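Local coordinates for protein transcription regulator (Haloarcula marismortui ATCC 43049, PDB 3CRJ) that probably binds operator DNA through an N-terminal helix-turn-helix as a TetR-family transcription regulator, most likely repressing the genes it controls, at the interface of chains A and B. Sequence-based numbering; all coordinates share one arbitrary frame. Chains: chain A/B, Transcription regulator.

The interface of chains A and B. Residues chain A 111-112, 115; chain B 111-112, 114-116.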
loop_
_atom_site.group_PDB
_atom_site.type_symbol
_atom_site.label_atom_id
_atom_site.label_comp_id
_atom_site.label_asym_id
_atom_site.label_seq_id
_atom_site.Cartn_x
_atom_site.Cartn_y
_atom_site.Cartn_z
ATOM N N LEU A 111 -8.075 0.184 -1.669
ATOM C CA LEU A 111 -6.872 -0.501 -2.135
ATOM C C LEU A 111 -7.114 -1.100 -3.522
ATOM O O LEU A 111 -6.236 -1.065 -4.380
ATOM C CB LEU A 111 -6.478 -1.624 -1.176
ATOM C CG LEU A 111 -5.020 -2.025 -0.870
ATOM C CD1 LEU A 111 -4.925 -3.544 -0.671
ATOM C CD2 LEU A 111 -3.948 -1.548 -1.852
ATOM N N GLU A 112 -8.311 -1.634 -3.740
ATOM C CA GLU A 112 -8.663 -2.172 -5.043
ATOM C C GLU A 112 -8.538 -1.051 -6.051
ATOM O O GLU A 112 -7.940 -1.220 -7.114
ATOM C CB GLU A 112 -10.093 -2.718 -5.080
ATOM C CG GLU A 112 -10.375 -3.928 -4.221
ATOM C CD GLU A 112 -11.835 -4.365 -4.320
ATOM O OE1 GLU A 112 -12.580 -4.178 -3.329
ATOM O OE2 GLU A 112 -12.255 -4.878 -5.392
ATOM N N SER A 115 -4.912 0.008 -6.668
ATOM C CA SER A 115 -4.223 -0.952 -7.526
ATOM C C SER A 115 -4.611 -0.757 -8.982
ATOM O O SER A 115 -3.904 -1.218 -9.860
ATOM C CB SER A 115 -4.431 -2.395 -7.060
ATOM O OG SER A 115 -5.705 -2.887 -7.420
ATOM N N LEU B 111 0.517 -5.464 -6.715
ATOM C CA LEU B 111 -0.444 -4.680 -5.939
ATOM C C LEU B 111 -1.851 -5.194 -6.201
ATOM O O LEU B 111 -2.666 -5.288 -5.282
ATOM C CB LEU B 111 -0.369 -3.188 -6.270
ATOM C CG LEU B 111 -0.564 -2.098 -5.184
ATOM C CD1 LEU B 111 -1.164 -0.805 -5.767
ATOM C CD2 LEU B 111 -1.363 -2.508 -3.970
ATOM N N GLU B 112 -2.140 -5.544 -7.450
ATOM C CA GLU B 112 -3.479 -6.049 -7.765
ATOM C C GLU B 112 -3.824 -7.321 -6.969
ATOM O O GLU B 112 -4.908 -7.395 -6.392
ATOM C CB GLU B 112 -3.674 -6.250 -9.255
ATOM C CG GLU B 112 -3.543 -5.006 -10.100
ATOM C CD GLU B 112 -3.756 -5.329 -11.555
ATOM O OE1 GLU B 112 -2.757 -5.511 -12.275
ATOM O OE2 GLU B 112 -4.925 -5.462 -11.978
ATOM N N ARG B 114 -2.565 -8.132 -4.143
ATOM C CA ARG B 114 -2.743 -7.760 -2.759
ATOM C C ARG B 114 -4.159 -7.273 -2.509
ATOM O O ARG B 114 -4.780 -7.662 -1.525
ATOM C CB ARG B 114 -1.759 -6.699 -2.340
ATOM C CG ARG B 114 -0.506 -7.248 -1.726
ATOM C CD ARG B 114 0.236 -6.088 -1.112
ATOM N NE ARG B 114 1.412 -6.491 -0.357
ATOM C CZ ARG B 114 2.583 -6.809 -0.901
ATOM N NH1 ARG B 114 2.748 -6.801 -2.230
ATOM N NH2 ARG B 114 3.593 -7.144 -0.103
ATOM N N SER B 115 -4.676 -6.453 -3.417
ATOM C CA SER B 115 -6.036 -5.956 -3.301
ATOM C C SER B 115 -7.090 -7.078 -3.351
ATOM O O SER B 115 -8.226 -6.873 -2.959
ATOM C CB SER B 115 -6.296 -4.874 -4.359
ATOM O OG SER B 115 -6.517 -5.419 -5.647
ATOM N N GLN B 116 -6.702 -8.254 -3.831
ATOM C CA GLN B 116 -7.578 -9.425 -3.882
ATOM C C GLN B 116 -7.508 -10.267 -2.627
ATOM O O GLN B 116 -8.409 -11.026 -2.345
ATOM C CB GLN B 116 -7.235 -10.306 -5.076
ATOM C CG GLN B 116 -7.661 -9.764 -6.383
ATOM C CD GLN B 116 -9.027 -9.163 -6.309
ATOM O OE1 GLN B 116 -9.187 -7.990 -5.958
ATOM N NE2 GLN B 116 -10.035 -9.961 -6.624
#
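Helix 104-115 of chain A packs against its two-fold mate, helix 107-116 of chain B, in a patch that is probably an accessory part of the TetR-family dimer interface, beside the bundle typically formed by the last two helices of each chain. A:Ser115 and B:Ser115 meet near the symmetry axis, their hydroxyl oxygens OG hydrogen-bonded at 3.2 Å. Each hydroxyl is also within bonding distance of the backbone carbonyl one turn back in its own helix: A:Ser115 OG lies 2.8 Å from A:Glu112 O, and B:Ser115 OG 2.7 Å from B:Glu112 O. A short row of four oxygens thus crosses the axis, sharing two hydroxyl hydrogens; all three links cannot be made at once, and the bonds probably alternate. A chi1 of 77° turns the hydroxyl of A:Ser115 back over its own main chain, toward both A:Glu112 O and the axis. Serine also suits the spot by size, letting the backbones approach: B:Ser115 CB rests 3.7 Å from A:Glu112 CA. Were A:Ser115 an alanine, B:Ser115 OG would probably lose its partner across the axis, and A:Glu112 O the hydroxyl of its own helix. Glutamate fits because its methylene base can pack here, A:Glu112 CG (chi1 -66°) lying 3.9 Å from B:Ser115 O, while the extended chain carries the carboxylate away from the serine pair. Leucine supplies the apolar flank, its forked end dividing the work between two neighbours. The A:Leu111 and B:Leu111 side chains cross obliquely, CD2 against CD2 at 3.5 Å, while the other branch of each leans on the opposite serine, B:Leu111 CD1 lying 3.5 Å from A:Ser115 CA and A:Leu111 CD1 3.7 Å from B:Ser115 CA.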